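Local coordinates for flocculation protein FLO11 (Saccharomyces cerevisiae, PDB 4UYT) that mediates homotypic cell-cell adhesion during yeast flocculation and plays a role in biofilm development, the chain being its N-terminal fibronectin type III-like adhesin domain, at residues T6-S10 / W168-N174. Where two conformers were deposited one is given. Numbering follows the deposited sequence.
Sequences TSCNS and WNIDCDN. With NA (sodium ion), chain C.
Segment 6-10 is extended from T6 to C8; T6 and S7 lie on an edge strand, antiparallel to strand 32-43. N9 turns to phi/psi -81/-41. Segment 168-174 begins as the end of strand 166-169 (W168, N169), then turns through I170-D173. I170 (-56/130) and D171 (58/16) make a type II turn, C172 N donating to N169 O (2.9 Å). D171 and C172 (49/33) make an overlapping type I' turn, D173 N donating to I170 O (3.1 Å). N169 ND2 donates to D173 O (2.9 Å). CA atoms of C8 and C172 lie 4.5 Å apart. A water donates to S10 O (2.7 Å) and accepts from N169 N (2.9 Å).

The C8-C172 disulfide (SG-SG 2.1 Å) has both chi1 m and chi3 -92°. C8 SG lies 3.8 Å from W168 CD1, an oblique sulfur-aromatic contact. T6 CG2 packs on C172 CB (3.9 Å). N174 lies against S7, C8 and N9. S7 N binds sodium (2.9 Å). With no clear direct hydrogen bond between the segments, the disulfide, backed by the water bridge, covalently joins the Flo11 domain near its two ends.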
ATOM      1  N   THR A   6      -4.802   3.658  20.230  1.00  6.90           N
ATOM      2  CA  THR A   6      -5.501   4.941  20.102  1.00  7.00           C
ATOM      3  C   THR A   6      -5.888   5.143  18.637  1.00  6.58           C
ATOM      4  O   THR A   6      -5.010   5.339  17.800  1.00  6.69           O
ATOM      5  CB  THR A   6      -4.660   6.114  20.603  1.00  6.77           C
ATOM      6  OG1 THR A   6      -4.150   5.834  21.918  1.00  7.31           O
ATOM      7  CG2 THR A   6      -5.481   7.358  20.679  1.00  7.56           C
ATOM      8  N   SER A   7      -7.169   5.047  18.330  0.56  7.20           N
ATOM      9  CA  SER A   7      -7.609   5.160  16.953  0.56  7.17           C
ATOM     10  C   SER A   7      -7.619   6.601  16.476  0.56  6.90           C
ATOM     11  O   SER A   7      -8.124   7.481  17.163  0.56  7.50           O
ATOM     12  CB  SER A   7      -8.988   4.560  16.781  0.56  9.01           C
ATOM     13  OG  SER A   7      -8.959   3.180  17.050  0.56 10.42           O
ATOM     14  N   CYS A   8      -7.063   6.810  15.281  1.00  6.94           N
ATOM     15  CA  CYS A   8      -7.130   8.089  14.591  1.00  6.91           C
ATOM     16  C   CYS A   8      -8.475   8.233  13.891  1.00  7.84           C
ATOM     17  O   CYS A   8      -8.909   7.361  13.150  1.00  9.36           O
ATOM     18  CB  CYS A   8      -6.055   8.185  13.527  1.00  6.78           C
ATOM     19  SG  CYS A   8      -4.425   8.789  14.051  1.00  6.64           S
ATOM     20  N   ASN A   9      -9.129   9.370  14.065  1.00  7.96           N
ATOM     21  CA  ASN A   9     -10.417   9.628  13.438  1.00  9.37           C
ATOM     22  C   ASN A   9     -10.297  10.066  11.977  1.00 10.03           C
ATOM     23  O   ASN A   9     -11.070   9.624  11.163  1.00 16.96           O
ATOM     24  CB  ASN A   9     -11.194  10.676  14.210  1.00 10.13           C
ATOM     25  CG  ASN A   9     -11.639  10.196  15.583  1.00 13.15           C
ATOM     26  OD1 ASN A   9     -11.661   9.002  15.901  1.00 15.78           O
ATOM     27  ND2 ASN A   9     -11.979  11.149  16.433  1.00 15.80           N
ATOM     28  N   SER A  10      -9.343  10.909  11.678  1.00  9.51           N
ATOM     29  CA  SER A  10      -9.202  11.499  10.332  1.00 10.70           C
ATOM     30  C   SER A  10      -7.944  10.979   9.649  1.00  9.33           C
ATOM     31  O   SER A  10      -6.840  11.339  10.012  1.00 11.94           O
ATOM     32  CB  SER A  10      -9.112  13.006  10.454  1.00 13.88           C
ATOM     33  OG  SER A  10      -8.937  13.630   9.185  1.00 19.19           O
ATOM     34  N   TRP A 168      -2.114  11.594   9.116  1.00  6.17           N
ATOM     35  CA  TRP A 168      -3.039  11.433  10.233  1.00  6.22           C
ATOM     36  C   TRP A 168      -2.436  12.128  11.464  1.00  6.10           C
ATOM     37  O   TRP A 168      -1.314  12.602  11.460  1.00  6.83           O
ATOM     38  CB  TRP A 168      -3.304   9.975  10.528  1.00  6.32           C
ATOM     39  CG  TRP A 168      -2.085   9.138  10.744  1.00  6.20           C
ATOM     40  CD1 TRP A 168      -1.322   9.051  11.885  1.00  6.34           C
ATOM     41  CD2 TRP A 168      -1.481   8.260   9.807  1.00  6.14           C
ATOM     42  NE1 TRP A 168      -0.275   8.178  11.703  1.00  6.15           N
ATOM     43  CE2 TRP A 168      -0.358   7.657  10.446  1.00  5.89           C
ATOM     44  CE3 TRP A 168      -1.794   7.879   8.492  1.00  6.33           C
ATOM     45  CZ2 TRP A 168       0.411   6.673   9.848  1.00  6.56           C
ATOM     46  CZ3 TRP A 168      -1.027   6.909   7.894  1.00  7.27           C
ATOM     47  CH2 TRP A 168       0.057   6.311   8.573  1.00  7.14           C
ATOM     48  N   ASN A 169      -3.220  12.160  12.531  1.00  6.54           N
ATOM     49  CA  ASN A 169      -2.812  12.862  13.737  1.00  6.26           C
ATOM     50  C   ASN A 169      -1.676  12.140  14.492  1.00  5.93           C
ATOM     51  O   ASN A 169      -1.739  10.934  14.730  1.00  6.20           O
ATOM     52  CB  ASN A 169      -3.972  13.083  14.682  1.00  6.64           C
ATOM     53  CG  ASN A 169      -4.829  14.274  14.282  1.00  7.30           C
ATOM     54  OD1 ASN A 169      -5.006  14.574  13.097  1.00  8.42           O
ATOM     55  ND2 ASN A 169      -5.386  14.946  15.264  1.00  8.84           N
ATOM     56  N   ILE A 170      -0.719  12.923  14.939  1.00  6.17           N
ATOM     57  CA  ILE A 170       0.354  12.447  15.813  1.00  6.16           C
ATOM     58  C   ILE A 170      -0.264  11.813  17.055  1.00  5.86           C
ATOM     59  O   ILE A 170      -1.145  12.400  17.707  1.00  5.84           O
ATOM     60  CB  ILE A 170       1.291  13.605  16.181  1.00  6.68           C
ATOM     61  CG1 ILE A 170       2.029  14.125  14.942  1.00  7.54           C
ATOM     62  CG2 ILE A 170       2.290  13.187  17.261  1.00  7.22           C
ATOM     63  CD1 ILE A 170       2.640  15.500  15.123  1.00  7.99           C
ATOM     64  N   ASP A 171       0.197  10.610  17.367  1.00  5.70           N
ATOM     65  CA  ASP A 171      -0.246   9.796  18.503  1.00  5.86           C
ATOM     66  C   ASP A 171      -1.756   9.511  18.447  1.00  5.93           C
ATOM     67  O   ASP A 171      -2.350   9.066  19.437  1.00  6.64           O
ATOM     68  CB  ASP A 171       0.145  10.426  19.830  1.00  6.20           C
ATOM     69  CG  ASP A 171       1.635  10.666  19.945  1.00  6.91           C
ATOM     70  OD1 ASP A 171       2.402   9.939  19.252  1.00  6.99           O
ATOM     71  OD2 ASP A 171       2.042  11.580  20.689  1.00  9.08           O
ATOM     72  N   CYS A 172      -2.374   9.737  17.271  1.00  5.76           N
ATOM     73  CA  CYS A 172      -3.823   9.664  17.166  1.00  6.14           C
ATOM     74  C   CYS A 172      -4.549  10.456  18.245  1.00  6.10           C
ATOM     75  O   CYS A 172      -5.635  10.092  18.672  1.00  6.90           O
ATOM     76  CB  CYS A 172      -4.345   8.269  17.028  1.00  6.12           C
ATOM     77  SG  CYS A 172      -3.747   7.484  15.485  1.00  6.27           S
ATOM     78  N   ASP A 173      -3.951  11.567  18.660  1.00  6.71           N
ATOM     79  CA  ASP A 173      -4.617  12.471  19.561  1.00  6.81           C
ATOM     80  C   ASP A 173      -5.600  13.307  18.746  1.00  7.27           C
ATOM     81  O   ASP A 173      -5.232  14.255  18.051  1.00  8.39           O
ATOM     82  CB  ASP A 173      -3.618  13.367  20.249  1.00  6.80           C
ATOM     83  CG  ASP A 173      -4.250  14.346  21.187  1.00  7.30           C
ATOM     84  OD1 ASP A 173      -5.483  14.503  21.171  1.00  7.65           O
ATOM     85  OD2 ASP A 173      -3.502  14.921  22.027  1.00  8.28           O
ATOM     86  N   ASN A 174      -6.863  12.913  18.789  1.00  7.27           N
ATOM     87  CA  ASN A 174      -7.878  13.521  17.926  1.00  8.16           C
ATOM     88  C   ASN A 174      -8.295  14.913  18.373  1.00  9.09           C
ATOM     89  O   ASN A 174      -9.029  15.588  17.663  1.00 14.04           O
ATOM     90  CB  ASN A 174      -9.083  12.609  17.849  1.00  8.24           C
ATOM     91  CG  ASN A 174      -8.751  11.285  17.213  1.00  7.84           C
ATOM     92  OD1 ASN A 174      -8.850  10.212  17.864  1.00  9.86           O
ATOM     93  ND2 ASN A 174      -8.305  11.327  16.006  1.00  7.13           N
TER
HETATM   94 NA    NA C1208      -9.105   4.874  20.501  1.00 27.16          NA
HETATM   95  O   HOH W   1      -5.964  11.325  12.562  1.00  8.45           O